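Cysteine synthase (PDB 6AHI) catalyses the pyridoxal phosphate-dependent formation of L-cysteine and acetate from O-acetyl-L-serine and hydrogen sulfide, and has cystathionine beta-synthase activity. Local coordinates at residues N152-Y156 with S181-F185; A177-S181 with G223-E227; E103-I107 with D297-S301; V95-F100 with G123-A127; D23-P27 with L276-Q280. One frame throughout, in Å; residues are numbered along the deposited sequence.

Contact 1 of 5, residues N152-Y156 with S181-F185; sequences NPAAY and SGGTF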
loop_
_atom_site.group_PDB
_atom_site.type_symbol
_atom_site.label_atom_id
_atom_site.label_comp_id
_atom_site.label_asym_id
_atom_site.label_seq_id
_atom_site.Cartn_x
_atom_site.Cartn_y
_atom_site.Cartn_z
ATOM N N ASN A 152 22.252 -2.021 10.712
ATOM C CA ASN A 152 20.895 -2.544 10.614
ATOM C C ASN A 152 20.114 -2.126 11.869
ATOM O O ASN A 152 19.200 -1.309 11.772
ATOM C CB ASN A 152 20.937 -4.043 10.289
ATOM C CG ASN A 152 19.584 -4.728 10.288
ATOM O OD1 ASN A 152 18.545 -4.092 10.486
ATOM N ND2 ASN A 152 19.596 -6.038 10.067
ATOM N N PRO A 153 20.413 -2.626 13.094
ATOM C CA PRO A 153 19.692 -2.155 14.277
ATOM C C PRO A 153 19.799 -0.634 14.481
ATOM O O PRO A 153 18.821 -0.001 14.931
ATOM C CB PRO A 153 20.267 -2.950 15.461
ATOM C CG PRO A 153 21.505 -3.651 14.920
ATOM C CD PRO A 153 21.377 -3.688 13.410
ATOM N N ALA A 154 20.933 -0.031 14.118
ATOM C CA ALA A 154 21.101 1.414 14.323
ATOM C C ALA A 154 20.036 2.188 13.562
ATOM O O ALA A 154 19.564 3.267 14.033
ATOM C CB ALA A 154 22.450 1.884 13.896
ATOM N N ALA A 155 19.655 1.674 12.388
ATOM C CA ALA A 155 18.642 2.403 11.588
ATOM C C ALA A 155 17.363 2.614 12.398
ATOM O O ALA A 155 16.719 3.713 12.359
ATOM C CB ALA A 155 18.345 1.654 10.326
ATOM N N TYR A 156 16.956 1.549 13.103
ATOM C CA TYR A 156 15.680 1.593 13.823
ATOM C C TYR A 156 15.820 2.441 15.089
ATOM O O TYR A 156 14.885 3.185 15.480
ATOM C CB TYR A 156 15.156 0.180 14.071
ATOM C CG TYR A 156 14.983 -0.594 12.793
ATOM C CD1 TYR A 156 13.896 -0.360 11.964
ATOM C CD2 TYR A 156 15.947 -1.493 12.370
ATOM C CE1 TYR A 156 13.769 -1.010 10.747
ATOM C CE2 TYR A 156 15.815 -2.180 11.177
ATOM C CZ TYR A 156 14.724 -1.927 10.353
ATOM O OH TYR A 156 14.574 -2.614 9.177
ATOM N N SER A 181 16.503 -10.894 10.634
ATOM C CA SER A 181 17.907 -10.554 10.911
ATOM C C SER A 181 18.049 -10.201 12.397
ATOM O O SER A 181 19.079 -10.347 12.967
ATOM C CB SER A 181 18.344 -9.397 10.066
ATOM O OG SER A 181 17.568 -8.247 10.387
ATOM N N GLY A 182 16.977 -9.657 12.996
ATOM C CA GLY A 182 17.023 -9.184 14.371
ATOM C C GLY A 182 17.233 -7.680 14.493
ATOM O O GLY A 182 17.243 -7.172 15.597
ATOM N N GLY A 183 17.445 -6.970 13.385
ATOM C CA GLY A 183 17.736 -5.529 13.422
ATOM C C GLY A 183 16.587 -4.693 13.981
ATOM O O GLY A 183 16.791 -3.840 14.841
ATOM N N THR A 184 15.373 -4.904 13.468
ATOM C CA THR A 184 14.198 -4.117 13.924
ATOM C C THR A 184 14.049 -4.232 15.441
ATOM O O THR A 184 13.949 -3.209 16.154
ATOM C CB THR A 184 12.894 -4.568 13.263
ATOM O OG1 THR A 184 12.992 -4.416 11.851
ATOM C CG2 THR A 184 11.693 -3.757 13.708
ATOM N N PHE A 185 14.051 -5.487 15.917
ATOM C CA PHE A 185 13.859 -5.792 17.321
ATOM C C PHE A 185 14.980 -5.173 18.158
ATOM O O PHE A 185 14.714 -4.447 19.116
ATOM C CB PHE A 185 13.789 -7.306 17.532
ATOM C CG PHE A 185 13.677 -7.732 18.968
ATOM C CD1 PHE A 185 12.570 -7.390 19.709
ATOM C CD2 PHE A 185 14.685 -8.468 19.579
ATOM C CE1 PHE A 185 12.465 -7.767 21.037
ATOM C CE2 PHE A 185 14.574 -8.855 20.903
ATOM C CZ PHE A 185 13.445 -8.527 21.620
#
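The phenol ring of Tyr156 lies over the backbone of Thr184 at the start of helix 183-195. Thr184 CA sits 3.8 Å from the ring centroid, 21° off the normal, a CH-pi contact over the face. On that same ring Thr184 OG1 comes above the rim rather than the centre, 3.4 Å from Tyr156 CZ. The threonine hydroxyl does not bond the tyrosine; it turns to a phosphate oxygen of the pyridoxal phosphate carried by Lys46. At the ring edge, in its plane, stands Asn152 OD1. With CG anti to its own nitrogen (chi1 175°), Asn152 reaches across so that ND2 donates to Ser181 OG at 3.0 Å, the acceptor almost in the amide plane; ND2 also bonds Gln146 O. Ser181 and Gly182 end the glycine-rich phosphate-binding loop, Gly182 as N-cap of the helix. Ser181 OG accepts from Gly183 N at 3.3 Å, making an ST turn, and bonds the phosphate as well. Lacking a side chain, Gly183 lets the amide of Asn152 settle on its backbone, OD1 being 3.4 Å from Gly183 CA. Beside it the compact ring of Pro153 fits close, and Pro153 CA makes a CH...O contact of 3.4 Å with Gly183 O.

Contact 2 of 5, residues A177-S181 with G223-E227; sequences AGIGS and GIGVE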
loop_
_atom_site.group_PDB
_atom_site.type_symbol
_atom_site.label_atom_id
_atom_site.label_comp_id
_atom_site.label_asym_id
_atom_site.label_seq_id
_atom_site.Cartn_x
_atom_site.Cartn_y
_atom_site.Cartn_z
ATOM N N ALA A 177 8.233 -8.058 19.027
ATOM C CA ALA A 177 8.510 -7.866 17.607
ATOM C C ALA A 177 9.125 -9.133 17.003
ATOM O O ALA A 177 9.891 -9.838 17.684
ATOM C CB ALA A 177 9.428 -6.681 17.400
ATOM N N GLY A 178 8.752 -9.404 15.756
ATOM C CA GLY A 178 9.312 -10.487 14.964
ATOM C C GLY A 178 10.799 -10.272 14.692
ATOM O O GLY A 178 11.269 -9.134 14.547
ATOM N N ILE A 179 11.523 -11.396 14.621
ATOM C CA ILE A 179 12.956 -11.433 14.355
ATOM C C ILE A 179 13.183 -12.224 13.070
ATOM O O ILE A 179 12.766 -13.395 12.984
ATOM C CB ILE A 179 13.720 -12.066 15.524
ATOM C CG1 ILE A 179 13.671 -11.176 16.763
ATOM C CG2 ILE A 179 15.159 -12.420 15.118
ATOM C CD1 ILE A 179 13.883 -11.931 18.031
ATOM N N GLY A 180 13.794 -11.539 12.094
ATOM C CA GLY A 180 14.435 -12.132 10.930
ATOM C C GLY A 180 15.941 -12.024 11.070
ATOM O O GLY A 180 16.557 -12.907 11.604
ATOM N N SER A 181 16.503 -10.894 10.634
ATOM C CA SER A 181 17.907 -10.554 10.911
ATOM C C SER A 181 18.049 -10.201 12.397
ATOM O O SER A 181 19.079 -10.347 12.967
ATOM C CB SER A 181 18.344 -9.397 10.066
ATOM O OG SER A 181 17.568 -8.247 10.387
ATOM N N GLY A 223 9.373 -13.839 6.522
ATOM C CA GLY A 223 10.067 -12.639 6.944
ATOM C C GLY A 223 10.744 -12.794 8.295
ATOM O O GLY A 223 11.697 -12.098 8.568
ATOM N N ILE A 224 10.256 -13.721 9.127
ATOM C CA ILE A 224 10.817 -13.940 10.443
ATOM C C ILE A 224 11.251 -15.404 10.535
ATOM O O ILE A 224 10.792 -16.232 9.787
ATOM C CB ILE A 224 9.834 -13.564 11.582
ATOM C CG1 ILE A 224 8.544 -14.383 11.513
ATOM C CG2 ILE A 224 9.546 -12.071 11.591
ATOM C CD1 ILE A 224 7.700 -14.305 12.755
ATOM N N GLY A 225 12.110 -15.687 11.506
ATOM C CA GLY A 225 12.676 -17.004 11.713
ATOM C C GLY A 225 14.170 -16.957 11.546
ATOM O O GLY A 225 14.675 -16.263 10.643
ATOM N N VAL A 226 14.862 -17.661 12.446
ATOM C CA VAL A 226 16.295 -17.786 12.407
ATOM C C VAL A 226 16.654 -19.271 12.539
ATOM O O VAL A 226 15.954 -20.077 13.198
ATOM C CB VAL A 226 16.967 -16.955 13.517
ATOM C CG1 VAL A 226 16.443 -15.535 13.538
ATOM C CG2 VAL A 226 16.799 -17.595 14.874
ATOM N N GLU A 227 17.777 -19.610 11.924
ATOM C CA GLU A 227 18.368 -20.955 12.019
ATOM C C GLU A 227 19.583 -20.953 12.964
ATOM O O GLU A 227 20.183 -22.016 13.184
ATOM C CB GLU A 227 18.754 -21.461 10.630
ATOM C CG GLU A 227 17.598 -21.418 9.643
ATOM C CD GLU A 227 17.815 -22.145 8.323
ATOM O OE1 GLU A 227 18.248 -23.322 8.357
ATOM O OE2 GLU A 227 17.547 -21.533 7.255
#
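Ile179 and Val226 meet through one methyl each, Ile179 CG2 lying 3.7 Å from Val226 CG1. Val226 has CG1 anti to its carbonyl carbon (chi1 -50°); this turns CG1 back to the loop, where it also packs 3.3 Å from Gly180 O. Ile224 adopts the less roomy rotamer, chi1 60°, with CG1 lodged between nitrogen and carbonyl carbon. Its CG2 is thereby left to lie 3.7 Å from Gly178 CA, a closeness that suits glycine, whose backbone has no side chain on that flank. Between these apolar touches Gly225 N donates to Ile179 O at 2.8 Å, nearly straight at 168° and in the carbonyl plane. Gly223 and Gly225 both have positive phi with backbone shapes that favour glycine, and Gly180 lets Gly223 O come within 3.6 Å of its CA. Gly180 N itself bonds the cofactor phosphate, so the segment 223-227 lies directly against a ligand-binding part of the glycine-rich loop. Strand 174-178 leads into this turn in the larger, mixed sheet, pairing with strand 200-206; Ile179 packs on Phe185 of helix 183-195, and Ile224 on Ser267 and Ala270 of helix 266-281.

Contact 3 of 5, residues E103-I107 with D297-S301; sequences EKQQI and DRYLS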
loop_
_atom_site.group_PDB
_atom_site.type_symbol
_atom_site.label_atom_id
_atom_site.label_comp_id
_atom_site.label_asym_id
_atom_site.label_seq_id
_atom_site.Cartn_x
_atom_site.Cartn_y
_atom_site.Cartn_z
ATOM N N GLU A 103 6.706 -11.682 -6.583
ATOM C CA GLU A 103 6.134 -10.355 -6.553
ATOM C C GLU A 103 7.189 -9.334 -6.097
ATOM O O GLU A 103 7.345 -8.276 -6.705
ATOM C CB GLU A 103 4.914 -10.327 -5.631
ATOM C CG GLU A 103 3.676 -11.006 -6.202
ATOM C CD GLU A 103 3.264 -12.333 -5.568
ATOM O OE1 GLU A 103 3.876 -13.362 -5.910
ATOM O OE2 GLU A 103 2.305 -12.341 -4.733
ATOM N N LYS A 104 7.918 -9.645 -5.026
ATOM C CA LYS A 104 8.889 -8.692 -4.507
ATOM C C LYS A 104 10.024 -8.504 -5.523
ATOM O O LYS A 104 10.573 -7.412 -5.639
ATOM C CB LYS A 104 9.427 -9.111 -3.140
ATOM C CG LYS A 104 8.431 -9.034 -1.994
ATOM C CD LYS A 104 9.030 -9.518 -0.688
ATOM C CE LYS A 104 7.977 -9.902 0.343
ATOM N NZ LYS A 104 8.583 -10.693 1.440
ATOM N N GLN A 105 10.397 -9.565 -6.237
ATOM C CA GLN A 105 11.433 -9.434 -7.277
ATOM C C GLN A 105 10.954 -8.544 -8.438
ATOM O O GLN A 105 11.753 -7.806 -9.010
ATOM C CB GLN A 105 11.868 -10.802 -7.813
ATOM C CG GLN A 105 12.562 -11.652 -6.769
ATOM C CD GLN A 105 13.031 -12.964 -7.347
ATOM O OE1 GLN A 105 13.623 -13.034 -8.426
ATOM N NE2 GLN A 105 12.755 -14.022 -6.601
ATOM N N GLN A 106 9.681 -8.677 -8.823
ATOM C CA GLN A 106 9.082 -7.856 -9.876
ATOM C C GLN A 106 9.179 -6.366 -9.465
ATOM O O GLN A 106 9.496 -5.511 -10.278
ATOM C CB GLN A 106 7.597 -8.201 -10.056
ATOM C CG GLN A 106 7.193 -8.910 -11.340
ATOM C CD GLN A 106 5.760 -8.568 -11.680
ATOM O OE1 GLN A 106 5.449 -7.473 -12.154
ATOM N NE2 GLN A 106 4.860 -9.501 -11.419
ATOM N N ILE A 107 8.918 -6.084 -8.188
ATOM C CA ILE A 107 8.878 -4.727 -7.685
ATOM C C ILE A 107 10.306 -4.170 -7.662
ATOM O O ILE A 107 10.534 -3.067 -8.109
ATOM C CB ILE A 107 8.184 -4.662 -6.313
ATOM C CG1 ILE A 107 6.703 -4.993 -6.435
ATOM C CG2 ILE A 107 8.398 -3.311 -5.685
ATOM C CD1 ILE A 107 6.030 -5.214 -5.142
ATOM N N ASP A 297 -0.354 -7.850 0.260
ATOM C CA ASP A 297 -0.551 -7.897 -1.192
ATOM C C ASP A 297 0.513 -8.733 -1.889
ATOM O O ASP A 297 0.223 -9.354 -2.898
ATOM C CB ASP A 297 -0.493 -6.508 -1.827
ATOM C CG ASP A 297 -1.537 -5.566 -1.287
ATOM O OD1 ASP A 297 -1.611 -5.393 -0.024
ATOM O OD2 ASP A 297 -2.256 -5.014 -2.112
ATOM N N ARG A 298 1.736 -8.739 -1.359
ATOM C CA ARG A 298 2.827 -9.446 -2.041
ATOM C C ARG A 298 2.746 -10.958 -1.765
ATOM O O ARG A 298 3.574 -11.688 -2.263
ATOM C CB ARG A 298 4.193 -8.895 -1.604
ATOM C CG ARG A 298 4.616 -7.565 -2.227
ATOM C CD ARG A 298 3.987 -6.343 -1.637
ATOM N NE ARG A 298 4.491 -5.087 -2.191
ATOM C CZ ARG A 298 5.434 -4.324 -1.635
ATOM N NH1 ARG A 298 6.179 -4.791 -0.645
ATOM N NH2 ARG A 298 5.625 -3.098 -2.089
ATOM N N TYR A 299 1.724 -11.436 -1.045
ATOM C CA TYR A 299 1.598 -12.823 -0.720
ATOM C C TYR A 299 0.268 -13.414 -1.200
ATOM O O TYR A 299 -0.021 -14.569 -0.907
ATOM C CB TYR A 299 1.752 -13.055 0.782
ATOM C CG TYR A 299 2.988 -12.445 1.384
ATOM C CD1 TYR A 299 4.231 -13.060 1.297
ATOM C CD2 TYR A 299 2.908 -11.225 2.038
ATOM C CE1 TYR A 299 5.358 -12.476 1.861
ATOM C CE2 TYR A 299 4.015 -10.639 2.629
ATOM C CZ TYR A 299 5.248 -11.260 2.528
ATOM O OH TYR A 299 6.323 -10.663 3.129
ATOM N N LEU A 300 -0.485 -12.686 -2.024
ATOM C CA LEU A 300 -1.789 -13.199 -2.474
ATOM C C LEU A 300 -1.604 -14.436 -3.368
ATOM O O LEU A 300 -2.435 -15.317 -3.312
ATOM C CB LEU A 300 -2.579 -12.085 -3.173
ATOM C CG LEU A 300 -2.985 -10.930 -2.251
ATOM C CD1 LEU A 300 -3.551 -9.747 -3.011
ATOM C CD2 LEU A 300 -3.988 -11.414 -1.216
ATOM N N SER A 301 -0.513 -14.512 -4.142
ATOM C CA SER A 301 -0.237 -15.698 -5.004
ATOM C C SER A 301 0.071 -16.942 -4.153
ATOM O O SER A 301 0.037 -18.055 -4.651
ATOM C CB SER A 301 0.879 -15.432 -5.988
ATOM O OG SER A 301 2.089 -15.129 -5.313
#
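The CA atoms of Glu103 and Arg298, 5.7 Å apart, are the nearest pair between helical residues 103-107 and the 3-10 segment 297-301. The contact ties a helix flanking the smaller parallel sheet to the chain following strand 287-292 of the larger one, thus joining the two halves of this alpha/beta fold at the dimer interface. Glu103 bends at chi2 (109°), which brings its carboxylate round to Ser301; Ser301 OG donates to Glu103 OE1 at 2.6 Å, on the syn side and 22° out of the carboxylate plane. The other oxygen, Glu103 OE2, lies 2.9 Å from Arg298 O, two acceptors without a hydrogen bond, a proximity that might raise the affinity of the acid for a proton. Lys104, long and extended, carries NZ to Tyr299 OH, to which it donates at 2.8 Å; that hydroxyl also bonds Asp294, and the lysine touches Asn76. The Arg298 guanidinium has NE in a salt bridge with Asp297 of the second subunit and donates from NH2 to Gly42 O. Apolar Ile107 suits a place against the flat guanidinium: crossing at about a right angle, its CD1 lies over one face, 3.3 Å from Arg298 NE and 3.7 Å from Arg298 CZ.

Contact 4 of 5, residues V95-F100 with G123-A127; sequences VVPEKF and GISGA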
loop_
_atom_site.group_PDB
_atom_site.type_symbol
_atom_site.label_atom_id
_atom_site.label_comp_id
_atom_site.label_asym_id
_atom_site.label_seq_id
_atom_site.Cartn_x
_atom_site.Cartn_y
_atom_site.Cartn_z
ATOM N N VAL A 95 20.656 -10.013 -4.973
ATOM C CA VAL A 95 20.815 -11.447 -5.151
ATOM C C VAL A 95 19.732 -12.139 -4.324
ATOM O O VAL A 95 19.675 -11.994 -3.104
ATOM C CB VAL A 95 22.225 -11.923 -4.770
ATOM C CG1 VAL A 95 22.426 -13.364 -5.216
ATOM C CG2 VAL A 95 23.298 -11.018 -5.360
ATOM N N VAL A 96 18.847 -12.841 -5.039
ATOM C CA VAL A 96 17.624 -13.397 -4.490
ATOM C C VAL A 96 17.543 -14.860 -4.904
ATOM O O VAL A 96 17.647 -15.162 -6.091
ATOM C CB VAL A 96 16.398 -12.623 -5.000
ATOM C CG1 VAL A 96 15.098 -13.222 -4.471
ATOM C CG2 VAL A 96 16.493 -11.140 -4.637
ATOM N N PRO A 97 17.326 -15.784 -3.957
ATOM C CA PRO A 97 17.140 -17.188 -4.284
ATOM C C PRO A 97 15.942 -17.299 -5.224
ATOM O O PRO A 97 14.927 -16.783 -4.914
ATOM C CB PRO A 97 16.698 -17.778 -2.944
ATOM C CG PRO A 97 17.392 -16.918 -1.956
ATOM C CD PRO A 97 17.276 -15.527 -2.531
ATOM N N GLU A 98 16.084 -18.021 -6.328
ATOM C CA GLU A 98 14.946 -18.178 -7.263
ATOM C C GLU A 98 13.778 -18.818 -6.521
ATOM O O GLU A 98 13.979 -19.752 -5.796
ATOM C CB GLU A 98 15.319 -19.071 -8.445
ATOM C CG GLU A 98 16.507 -18.559 -9.228
ATOM N N LYS A 99 12.569 -18.303 -6.681
ATOM C CA LYS A 99 11.433 -18.955 -5.993
ATOM C C LYS A 99 11.236 -18.402 -4.578
ATOM O O LYS A 99 10.352 -18.896 -3.901
ATOM N N PHE A 100 12.021 -17.417 -4.159
ATOM C CA PHE A 100 11.875 -16.880 -2.783
ATOM C C PHE A 100 10.604 -16.029 -2.777
ATOM O O PHE A 100 9.665 -16.360 -2.034
ATOM C CB PHE A 100 13.113 -16.106 -2.345
ATOM C CG PHE A 100 13.861 -16.813 -1.249
ATOM C CD1 PHE A 100 13.832 -18.193 -1.163
ATOM C CD2 PHE A 100 14.551 -16.110 -0.287
ATOM C CE1 PHE A 100 14.498 -18.857 -0.149
ATOM C CE2 PHE A 100 15.236 -16.770 0.717
ATOM C CZ PHE A 100 15.208 -18.143 0.783
ATOM N N GLY A 123 19.368 -21.675 -0.529
ATOM C CA GLY A 123 18.703 -20.741 0.362
ATOM C C GLY A 123 19.328 -19.356 0.320
ATOM O O GLY A 123 19.916 -18.950 -0.694
ATOM N N ILE A 124 19.219 -18.649 1.448
ATOM C CA ILE A 124 19.716 -17.309 1.560
ATOM C C ILE A 124 21.247 -17.319 1.580
ATOM O O ILE A 124 21.880 -16.391 1.098
ATOM C CB ILE A 124 19.110 -16.578 2.780
ATOM C CG1 ILE A 124 19.319 -15.069 2.663
ATOM C CG2 ILE A 124 19.637 -17.118 4.102
ATOM C CD1 ILE A 124 18.674 -14.449 1.422
ATOM N N SER A 125 21.852 -18.387 2.116
ATOM C CA SER A 125 23.296 -18.478 2.220
ATOM C C SER A 125 23.929 -18.447 0.826
ATOM O O SER A 125 25.011 -17.894 0.667
ATOM C CB SER A 125 23.701 -19.717 2.994
ATOM O OG SER A 125 22.920 -19.800 4.174
ATOM N N GLY A 126 23.273 -19.077 -0.160
ATOM C CA GLY A 126 23.733 -19.083 -1.548
ATOM C C GLY A 126 23.745 -17.675 -2.147
ATOM O O GLY A 126 24.700 -17.275 -2.848
ATOM N N ALA A 127 22.695 -16.908 -1.829
ATOM C CA ALA A 127 22.580 -15.509 -2.237
ATOM C C ALA A 127 23.717 -14.675 -1.618
ATOM O O ALA A 127 24.367 -13.881 -2.324
ATOM C CB ALA A 127 21.218 -14.970 -1.872
#
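A hydrogen bond of 3.1 Å from Phe100 N to Pro97 O closes a type II beta turn, and the two residues so brought together pack on Gly123 and Ile124. The arrangement is an alpha/beta layer: strand 91-97 of the smaller parallel sheet runs roughly antiparallel to helix 123-137 covering it, the short axes at 154° and 7.2 Å apart. Val95 and Pro97 face the helix, whereas Val96 points to helix 102-110 on the other side of the sheet. Val95 sets CG1 anti to its nitrogen (chi1 -169°), placing that methyl 3.9 Å from Ala127 CB and also against Ala127 O. A small residue suits this spot, since Ala127 CB fits close to the strand and meets Pro97 CD as well, at 4.0 Å. Proline ends the strand with a rigid ring whose CG lies 3.5 Å from Gly123 O. Gly123 has positive phi, a conformation favourable to glycine. The Phe100 ring turns back against the proline, and Ile124 CD1 approaches it at CE2, 4.2 Å away. On the ring itself Pro97 CG stands over the centre of one face, 3.3 Å above its plane.

Contact 5 of 5, residues D23-P27 with L276-Q280; sequences DYPIP and LKEAQ
Leu276 CD1 forms the apolar centre, seated 3.5 Å from Ile26 CG1 and 3.8 Å from Tyr24 CB. The leucine carries CG roughly anti to its backbone nitrogen (chi1 -153°), which swings the fork off the helix to the loop; there it crosses Ile26 at about a right angle, so that its tip meets the isoleucine chain without running along it. Ile26 offers its other branch to the next helical turn, CG2 approaching Ala279 CB more loosely, at 4.4 Å. That alanine is short enough to let the loop come near, and the Pro27 ring lies over its backbone, Pro27 CG being 3.4 Å from Ala279 O. Farther out, Pro25 is the centre of an inverse gamma turn, which directs its carbonyl at the helix. Gln280 meets it with an extended side chain: NE2 donates to Pro25 O at 2.8 Å, 161° at the hydrogen, in the plane of the carbonyl and on a lone pair, with the oxygen close to the amide plane as well. The same NE2 packs against Pro25 CG at 3.3 Å, at the solvent-exposed edge. The contact thus fastens the loop between strands 16-19 and 31-36 to the C-terminal part of helix 266-281. Ile26 and Leu276 both reach Ile32 of strand 31-36, and Tyr24 packs on helix 246-260, its hydroxyl bonding Asn260 and its ring edge-to-face with Phe272.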
loop_
_atom_site.group_PDB
_atom_site.type_symbol
_atom_site.label_atom_id
_atom_site.label_comp_id
_atom_site.label_asym_id
_atom_site.label_seq_id
_atom_site.Cartn_x
_atom_site.Cartn_y
_atom_site.Cartn_z
ATOM N N ASP A 23 -11.867 -5.620 20.872
ATOM C CA ASP A 23 -11.408 -6.158 19.598
ATOM C C ASP A 23 -10.989 -7.628 19.744
ATOM O O ASP A 23 -11.283 -8.461 18.885
ATOM C CB ASP A 23 -10.184 -5.364 19.130
ATOM C CG ASP A 23 -10.473 -3.896 18.937
ATOM O OD1 ASP A 23 -11.443 -3.607 18.214
ATOM O OD2 ASP A 23 -9.768 -3.054 19.547
ATOM N N TYR A 24 -10.263 -7.919 20.826
ATOM C CA TYR A 24 -9.609 -9.205 21.081
ATOM C C TYR A 24 -9.557 -9.448 22.589
ATOM O O TYR A 24 -9.653 -8.499 23.337
ATOM C CB TYR A 24 -8.173 -9.199 20.532
ATOM C CG TYR A 24 -8.129 -9.226 19.029
ATOM C CD1 TYR A 24 -8.324 -10.415 18.332
ATOM C CD2 TYR A 24 -7.958 -8.053 18.307
ATOM C CE1 TYR A 24 -8.329 -10.433 16.949
ATOM C CE2 TYR A 24 -7.980 -8.057 16.925
ATOM C CZ TYR A 24 -8.159 -9.249 16.250
ATOM O OH TYR A 24 -8.212 -9.255 14.889
ATOM N N PRO A 25 -9.364 -10.701 23.070
ATOM C CA PRO A 25 -9.207 -10.975 24.513
ATOM C C PRO A 25 -7.968 -10.349 25.179
ATOM O O PRO A 25 -7.035 -10.995 25.548
ATOM C CB PRO A 25 -9.161 -12.512 24.579
ATOM C CG PRO A 25 -8.653 -12.923 23.187
ATOM C CD PRO A 25 -9.347 -11.936 22.254
ATOM N N ILE A 26 -8.032 -9.040 25.398
ATOM C CA ILE A 26 -6.977 -8.239 26.017
ATOM C C ILE A 26 -7.525 -7.814 27.379
ATOM O O ILE A 26 -8.677 -7.433 27.451
ATOM C CB ILE A 26 -6.673 -7.066 25.073
ATOM C CG1 ILE A 26 -6.067 -7.572 23.762
ATOM C CG2 ILE A 26 -5.786 -6.016 25.714
ATOM C CD1 ILE A 26 -6.089 -6.570 22.620
ATOM N N PRO A 27 -6.798 -7.931 28.516
ATOM C CA PRO A 27 -7.375 -7.545 29.806
ATOM C C PRO A 27 -7.950 -6.127 29.819
ATOM O O PRO A 27 -7.546 -5.280 29.053
ATOM C CB PRO A 27 -6.204 -7.671 30.793
ATOM C CG PRO A 27 -5.307 -8.732 30.145
ATOM C CD PRO A 27 -5.447 -8.478 28.653
ATOM N N LEU A 276 -0.709 -10.592 21.769
ATOM C CA LEU A 276 -1.928 -10.982 22.471
ATOM C C LEU A 276 -1.596 -11.884 23.660
ATOM O O LEU A 276 -2.128 -11.705 24.749
ATOM C CB LEU A 276 -2.828 -11.690 21.457
ATOM C CG LEU A 276 -4.325 -11.651 21.681
ATOM C CD1 LEU A 276 -4.785 -10.202 21.840
ATOM C CD2 LEU A 276 -5.034 -12.335 20.507
ATOM N N LYS A 277 -0.685 -12.842 23.458
ATOM C CA LYS A 277 -0.206 -13.711 24.539
ATOM C C LYS A 277 0.502 -12.917 25.632
ATOM O O LYS A 277 0.246 -13.132 26.845
ATOM C CB LYS A 277 0.693 -14.812 23.969
ATOM C CG LYS A 277 -0.083 -15.848 23.166
ATOM C CD LYS A 277 0.791 -16.944 22.611
ATOM C CE LYS A 277 0.052 -17.739 21.579
ATOM N NZ LYS A 277 0.901 -18.837 21.071
ATOM N N GLU A 278 1.318 -11.942 25.231
ATOM C CA GLU A 278 1.984 -11.093 26.187
ATOM C C GLU A 278 0.943 -10.245 26.959
ATOM O O GLU A 278 1.019 -10.173 28.199
ATOM C CB GLU A 278 3.092 -10.295 25.499
ATOM C CG GLU A 278 3.757 -9.238 26.378
ATOM C CD GLU A 278 4.743 -9.713 27.444
ATOM O OE1 GLU A 278 4.781 -10.920 27.737
ATOM O OE2 GLU A 278 5.452 -8.847 28.021
ATOM N N ALA A 279 0.004 -9.594 26.266
ATOM C CA ALA A 279 -1.008 -8.765 26.968
ATOM C C ALA A 279 -1.782 -9.621 27.984
ATOM O O ALA A 279 -2.065 -9.166 29.094
ATOM C CB ALA A 279 -1.970 -8.110 26.008
ATOM N N GLN A 280 -2.066 -10.879 27.610
ATOM C CA GLN A 280 -2.888 -11.754 28.429
ATOM C C GLN A 280 -2.151 -12.176 29.702
ATOM O O GLN A 280 -2.819 -12.558 30.647
ATOM C CB GLN A 280 -3.362 -12.965 27.625
ATOM C CG GLN A 280 -4.544 -12.621 26.728
ATOM C CD GLN A 280 -4.884 -13.723 25.754
ATOM O OE1 GLN A 280 -4.174 -14.714 25.645
ATOM N NE2 GLN A 280 -6.004 -13.570 25.060
#

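Contacts 1 and 2 share Ser181 and follow strand 174-178 through the glycine-rich loop into helix 183-195; their centres are 11 Å apart, and they touch where Phe185 CD2 lies 3.9 Å from Ile179 CD1. Both border the phosphate of the cofactor on Lys46. Contact 4 lies in the half built on the smaller sheet, and contact 3 joins that half to the chain after strand 287-292; they meet at Gln105 NE2, 3.3 Å from Val96 CG1. Lys104 of contact 3 has its side chain about 4 Å from that of Asn76, a probable cofactor-binding residue. Contact 5 lies away from the cofactor, its centre about 37 Å from that of contact 4, across the chain's centre.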